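Local coordinates for protein adenosine deaminase 1 (Arthrobacter aurescens, PDB 3RYS) that probably catalyses the zinc-dependent hydrolytic deamination of adenine to hypoxanthine, a step in purine salvage and nitrogen catabolism, at residues H21-L26 and D64-N69; E52-T57 and P282-G287. All coordinates share one frame; numbering follows the deposited sequence.

Contact 1: H21-L26 and D64-N69. With ZN (zinc ion), chain C; ADE (adenine), chain D.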
loop_
_atom_site.group_PDB
_atom_site.type_symbol
_atom_site.label_atom_id
_atom_site.label_comp_id
_atom_site.label_asym_id
_atom_site.label_seq_id
_atom_site.Cartn_x
_atom_site.Cartn_y
_atom_site.Cartn_z
ATOM N N HIS A 21 1.316 -2.301 2.297
ATOM C CA HIS A 21 2.409 -3.247 2.458
ATOM C C HIS A 21 2.086 -4.244 3.563
ATOM O O HIS A 21 1.829 -3.859 4.701
ATOM C CB HIS A 21 3.692 -2.499 2.790
ATOM C CG HIS A 21 4.012 -1.408 1.821
ATOM N ND1 HIS A 21 4.913 -1.568 0.790
ATOM C CD2 HIS A 21 3.548 -0.141 1.721
ATOM C CE1 HIS A 21 4.993 -0.446 0.100
ATOM N NE2 HIS A 21 4.174 0.435 0.643
ATOM N N ILE A 22 2.094 -5.526 3.225
ATOM C CA ILE A 22 1.708 -6.544 4.191
ATOM C C ILE A 22 2.624 -6.541 5.415
ATOM O O ILE A 22 2.175 -6.787 6.532
ATOM C CB ILE A 22 1.626 -7.947 3.549
ATOM C CG1 ILE A 22 0.689 -8.842 4.361
ATOM C CG2 ILE A 22 3.007 -8.562 3.395
ATOM C CD1 ILE A 22 -0.699 -8.263 4.535
ATOM N N GLU A 23 3.902 -6.233 5.200
ATOM C CA GLU A 23 4.877 -6.155 6.286
ATOM C C GLU A 23 4.627 -4.950 7.191
ATOM O O GLU A 23 5.075 -4.925 8.339
ATOM C CB GLU A 23 6.301 -6.083 5.728
ATOM C CG GLU A 23 6.719 -7.267 4.862
ATOM C CD GLU A 23 6.353 -7.097 3.394
ATOM O OE1 GLU A 23 5.371 -6.392 3.089
ATOM O OE2 GLU A 23 7.052 -7.675 2.538
ATOM N N GLY A 24 3.925 -3.949 6.662
ATOM C CA GLY A 24 3.600 -2.750 7.415
ATOM C C GLY A 24 2.334 -2.955 8.219
ATOM O O GLY A 24 1.851 -2.059 8.913
ATOM N N THR A 25 1.814 -4.169 8.115
ATOM C CA THR A 25 0.615 -4.609 8.806
ATOM C C THR A 25 0.948 -5.270 10.150
ATOM O O THR A 25 0.062 -5.549 10.968
ATOM C CB THR A 25 -0.126 -5.589 7.899
ATOM O OG1 THR A 25 -1.204 -4.903 7.256
ATOM C CG2 THR A 25 -0.656 -6.774 8.672
ATOM N N LEU A 26 2.240 -5.488 10.370
ATOM C CA LEU A 26 2.744 -6.216 11.528
ATOM C C LEU A 26 2.615 -5.430 12.831
ATOM O O LEU A 26 3.380 -4.504 13.095
ATOM C CB LEU A 26 4.205 -6.593 11.298
ATOM C CG LEU A 26 4.704 -7.862 11.979
ATOM C CD1 LEU A 26 3.699 -8.981 11.781
ATOM C CD2 LEU A 26 6.066 -8.245 11.415
ATOM N N ASP A 64 13.933 1.605 8.459
ATOM C CA ASP A 64 14.840 0.906 9.363
ATOM C C ASP A 64 14.088 0.003 10.341
ATOM O O ASP A 64 14.448 -1.160 10.525
ATOM C CB ASP A 64 15.733 1.895 10.116
ATOM C CG ASP A 64 16.776 2.534 9.218
ATOM O OD1 ASP A 64 17.092 1.947 8.163
ATOM O OD2 ASP A 64 17.272 3.626 9.563
ATOM N N LEU A 65 13.045 0.539 10.965
ATOM C CA LEU A 65 12.225 -0.253 11.873
ATOM C C LEU A 65 11.439 -1.305 11.083
ATOM O O LEU A 65 11.448 -2.494 11.413
ATOM C CB LEU A 65 11.280 0.653 12.668
ATOM C CG LEU A 65 10.450 -0.020 13.763
ATOM C CD1 LEU A 65 11.354 -0.519 14.868
ATOM C CD2 LEU A 65 9.404 0.937 14.313
ATOM N N TYR A 66 10.771 -0.840 10.032
ATOM C CA TYR A 66 10.003 -1.674 9.111
ATOM C C TYR A 66 10.750 -2.942 8.691
ATOM O O TYR A 66 10.188 -4.037 8.704
ATOM C CB TYR A 66 9.651 -0.821 7.893
ATOM C CG TYR A 66 8.995 -1.518 6.726
ATOM C CD1 TYR A 66 9.723 -1.817 5.582
ATOM C CD2 TYR A 66 7.639 -1.823 6.739
ATOM C CE1 TYR A 66 9.129 -2.423 4.493
ATOM C CE2 TYR A 66 7.036 -2.431 5.656
ATOM C CZ TYR A 66 7.787 -2.732 4.533
ATOM O OH TYR A 66 7.200 -3.338 3.444
ATOM N N TYR A 67 12.018 -2.788 8.328
ATOM C CA TYR A 67 12.851 -3.926 7.946
ATOM C C TYR A 67 13.301 -4.741 9.156
ATOM O O TYR A 67 13.343 -5.972 9.105
ATOM C CB TYR A 67 14.067 -3.459 7.140
ATOM C CG TYR A 67 13.697 -2.917 5.786
ATOM C CD1 TYR A 67 12.851 -3.629 4.948
ATOM C CD2 TYR A 67 14.182 -1.696 5.346
ATOM C CE1 TYR A 67 12.500 -3.143 3.709
ATOM C CE2 TYR A 67 13.834 -1.197 4.103
ATOM C CZ TYR A 67 12.991 -1.927 3.290
ATOM O OH TYR A 67 12.635 -1.449 2.051
ATOM N N ALA A 68 13.640 -4.051 10.242
ATOM C CA ALA A 68 14.088 -4.719 11.455
ATOM C C ALA A 68 13.034 -5.703 11.942
ATOM O O ALA A 68 13.351 -6.830 12.329
ATOM C CB ALA A 68 14.397 -3.704 12.534
ATOM N N ASN A 69 11.778 -5.271 11.908
ATOM C CA ASN A 69 10.682 -6.075 12.434
ATOM C C ASN A 69 10.416 -7.348 11.635
ATOM O O ASN A 69 9.858 -8.316 12.162
ATOM C CB ASN A 69 9.411 -5.236 12.556
ATOM C CG ASN A 69 9.458 -4.285 13.736
ATOM O OD1 ASN A 69 8.582 -3.435 13.902
ATOM N ND2 ASN A 69 10.485 -4.425 14.567
HETATM ZN ZN ZN C . 4.019 2.767 0.538
HETATM N N9 ADE D . 8.121 0.635 2.025
HETATM C C8 ADE D . 6.992 0.387 2.760
HETATM N N7 ADE D . 6.148 1.396 2.813
HETATM C C5 ADE D . 6.775 2.378 2.059
HETATM C C6 ADE D . 6.402 3.698 1.725
HETATM N N6 ADE D . 5.260 4.261 2.136
HETATM N N1 ADE D . 7.252 4.414 0.954
HETATM C C2 ADE D . 8.396 3.842 0.550
HETATM N N3 ADE D . 8.856 2.613 0.797
HETATM C C4 ADE D . 7.990 1.928 1.565
#
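Tyr-66 lays its ring beside the short 3-10 turn formed by Ile-22, Glu-23 and Gly-24, in the loop after strand 15-17 of the TIM barrel. That loop carries the His-X-His zinc motif of adenosine deaminase relatives, here His-19 and His-21. The CG of Tyr-66 stands anti to the backbone N (chi1 173°), leaving the helix backbone, and the far end of the side chain, CE2, CZ and OH, reaches the turn. The tight part of the contact lies here. The backbone N of Gly-24 meets the ring at its edge, 3.6 Å from CE2 of Tyr-66, and itself bonds back to the carbonyl O of His-21. CB of Glu-23 comes in obliquely, 3.7 Å from the same CE2, and CB of His-21 approaches the hydroxyl. Glu-23 OE1 is 3.6 Å from Tyr-66 OH, but the polar ends look to a shared neighbour: Asp-103 bonds the hydroxyl through OD2 and Glu-23 OE2 through its backbone N. A single second-shell residue thus steadies both groups. One face of the Tyr-66 ring receives adenine, whose C8 sits toward the rim, 3.7 Å from CZ. Farther along the helix the packing is looser: Leu-26 reaches Asn-69 through CD2 alone, 3.9 Å from the backbone O, whereas Asp-64 and Ala-68, on the same helix, are solvent-exposed and do not touch the loop. The example illustrates how a metal-bearing loop and a pocket-lining helix can share one substrate. On the loop side, adenine N7 lies over a face of the His-21 imidazole, whose NE2 binds the zinc ion at 2.3 Å.

Contact 2: E52-T57 and P282-G287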
loop_
_atom_site.group_PDB
_atom_site.type_symbol
_atom_site.label_atom_id
_atom_site.label_comp_id
_atom_site.label_asym_id
_atom_site.label_seq_id
_atom_site.Cartn_x
_atom_site.Cartn_y
_atom_site.Cartn_z
ATOM N N GLU A 52 7.662 2.586 21.636
ATOM C CA GLU A 52 8.406 3.807 21.893
ATOM C C GLU A 52 9.259 4.211 20.691
ATOM O O GLU A 52 9.695 5.356 20.584
ATOM C CB GLU A 52 9.301 3.590 23.111
ATOM C CG GLU A 52 9.821 4.852 23.761
ATOM C CD GLU A 52 10.478 4.569 25.100
ATOM O OE1 GLU A 52 10.217 3.487 25.674
ATOM O OE2 GLU A 52 11.251 5.426 25.580
ATOM N N LYS A 53 9.489 3.265 19.785
ATOM C CA LYS A 53 10.393 3.485 18.655
ATOM C C LYS A 53 9.680 3.917 17.374
ATOM O O LYS A 53 10.261 3.878 16.289
ATOM C CB LYS A 53 11.226 2.227 18.381
ATOM C CG LYS A 53 12.257 1.914 19.451
ATOM C CD LYS A 53 13.168 0.782 19.013
ATOM C CE LYS A 53 14.285 0.553 20.019
ATOM N NZ LYS A 53 15.193 -0.559 19.602
ATOM N N TYR A 54 8.428 4.343 17.506
ATOM C CA TYR A 54 7.605 4.672 16.347
ATOM C C TYR A 54 7.480 6.172 16.079
ATOM O O TYR A 54 6.530 6.609 15.435
ATOM C CB TYR A 54 6.214 4.043 16.486
ATOM C CG TYR A 54 6.184 2.547 16.249
ATOM C CD1 TYR A 54 6.852 1.670 17.097
ATOM C CD2 TYR A 54 5.480 2.011 15.180
ATOM C CE1 TYR A 54 6.825 0.302 16.881
ATOM C CE2 TYR A 54 5.445 0.646 14.958
ATOM C CZ TYR A 54 6.118 -0.203 15.810
ATOM O OH TYR A 54 6.075 -1.559 15.585
ATOM N N GLU A 55 8.425 6.965 16.566
ATOM C CA GLU A 55 8.443 8.377 16.210
ATOM C C GLU A 55 9.424 8.604 15.068
ATOM O O GLU A 55 10.633 8.649 15.278
ATOM C CB GLU A 55 8.807 9.255 17.403
ATOM C CG GLU A 55 8.597 10.736 17.126
ATOM C CD GLU A 55 9.101 11.624 18.246
ATOM O OE1 GLU A 55 9.909 11.144 19.071
ATOM O OE2 GLU A 55 8.689 12.804 18.297
ATOM N N PHE A 56 8.896 8.746 13.858
ATOM C CA PHE A 56 9.733 8.792 12.664
ATOM C C PHE A 56 10.124 10.214 12.291
ATOM O O PHE A 56 9.457 11.172 12.678
ATOM C CB PHE A 56 9.036 8.088 11.497
ATOM C CG PHE A 56 8.496 6.731 11.855
ATOM C CD1 PHE A 56 9.356 5.665 12.065
ATOM C CD2 PHE A 56 7.133 6.525 11.998
ATOM C CE1 PHE A 56 8.866 4.422 12.400
ATOM C CE2 PHE A 56 6.637 5.284 12.336
ATOM C CZ PHE A 56 7.502 4.230 12.537
ATOM N N THR A 57 11.215 10.333 11.541
ATOM C CA THR A 57 11.773 11.624 11.167
ATOM C C THR A 57 11.688 11.830 9.662
ATOM O O THR A 57 11.633 12.960 9.175
ATOM C CB THR A 57 13.246 11.707 11.585
ATOM O OG1 THR A 57 13.385 11.216 12.922
ATOM C CG2 THR A 57 13.748 13.139 11.517
ATOM N N PRO A 282 -0.181 0.186 8.029
ATOM C CA PRO A 282 -1.195 0.393 9.074
ATOM C C PRO A 282 -0.703 0.229 10.513
ATOM O O PRO A 282 -1.181 0.938 11.397
ATOM C CB PRO A 282 -2.235 -0.693 8.778
ATOM C CG PRO A 282 -1.989 -1.107 7.386
ATOM C CD PRO A 282 -0.536 -0.932 7.141
ATOM N N ALA A 283 0.212 -0.702 10.752
ATOM C CA ALA A 283 0.655 -0.974 12.115
ATOM C C ALA A 283 1.762 -0.016 12.556
ATOM O O ALA A 283 2.192 -0.042 13.707
ATOM C CB ALA A 283 1.100 -2.424 12.259
ATOM N N TYR A 284 2.206 0.838 11.639
ATOM C CA TYR A 284 3.272 1.791 11.930
ATOM C C TYR A 284 2.784 3.242 12.011
ATOM O O TYR A 284 3.426 4.087 12.642
ATOM C CB TYR A 284 4.383 1.683 10.880
ATOM C CG TYR A 284 5.213 0.432 11.001
ATOM C CD1 TYR A 284 4.763 -0.775 10.480
ATOM C CD2 TYR A 284 6.447 0.455 11.635
ATOM C CE1 TYR A 284 5.519 -1.927 10.591
ATOM C CE2 TYR A 284 7.209 -0.689 11.749
ATOM C CZ TYR A 284 6.741 -1.878 11.226
ATOM O OH TYR A 284 7.500 -3.021 11.335
ATOM N N PHE A 285 1.660 3.528 11.363
ATOM C CA PHE A 285 1.178 4.898 11.269
ATOM C C PHE A 285 -0.116 5.087 12.060
ATOM O O PHE A 285 -0.813 6.093 11.906
ATOM C CB PHE A 285 1.009 5.315 9.801
ATOM C CG PHE A 285 2.241 5.096 8.966
ATOM C CD1 PHE A 285 3.498 5.413 9.461
ATOM C CD2 PHE A 285 2.145 4.582 7.682
ATOM C CE1 PHE A 285 4.639 5.217 8.693
ATOM C CE2 PHE A 285 3.282 4.381 6.905
ATOM C CZ PHE A 285 4.531 4.697 7.413
ATOM N N GLY A 286 -0.422 4.105 12.904
ATOM C CA GLY A 286 -1.516 4.199 13.857
ATOM C C GLY A 286 -2.920 4.221 13.283
ATOM O O GLY A 286 -3.770 4.979 13.754
ATOM N N GLY A 287 -3.180 3.393 12.277
ATOM C CA GLY A 287 -4.501 3.360 11.682
ATOM C C GLY A 287 -4.613 2.688 10.328
ATOM O O GLY A 287 -3.695 2.732 9.502
#
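Tyr-54 and Phe-56 meet at an angle, and the CD2 corner of Tyr-284 rests in the shallow groove between them. On the Tyr-54 side, CE2 of that residue lies 3.5 Å from Tyr-284 CD2; the two rings are tilted by only 29° but slid so far apart that they barely overlap. On the other side, Phe-56 presents CZ at the edge of the Tyr-284 ring, 4.0 Å from the same CD2, its side chain crossing the tyrosine at about a right angle. The fit works in both directions. The CE2 corner of Phe-56 is itself a bump, 3.4 Å from the backbone O of Tyr-284, an oxygen lying at the edge of the Phe-56 ring, in its plane. The same CE2 lies 4.2 Å from Phe-285 CE1. Tyr-54 CE2 also rests 3.6 Å from the carbonyl O of Ala-283. An alanine in place of Tyr-54 would probably open a gap beside Tyr-284 CD2 and leave that ring more room to turn. The two loops meet through a cluster of aromatic side chains fitted by shape, without polar bonds between them. Phe-62 adds edge-to-face pairings with Phe-56 and Tyr-284. Two helices touch the cluster: helix 59-69 meets Tyr-54 and Tyr-284 through Leu-65, and helix 248-253 offers Arg-253 to Phe-56 and Phe-285; the loop 282-287 itself follows strand 275-277 and leads to helix 289-300.

Contacts 1 and 2 have centres 10 Å apart; their segments alternate along the chain, and each contact includes one loop that follows a barrel strand. Two bridges join them directly. The backbone O of Gly-24 accepts a hydrogen bond from Ala-283 N at 2.8 Å, linking the two strand-end loops, and Asn-69 OD1 makes a weak hydrogen bond with Tyr-284 OH. Contact 1 is part of the active site, supplying a zinc ligand and a pocket wall, whereas in contact 2 the Phe-285 side chain stays about 5 Å from adenine (nearest atoms). Asp-280 and Asp-281, immediately before 282-287, tie that loop to the site: both bind adenine and Asp-280 also binds zinc.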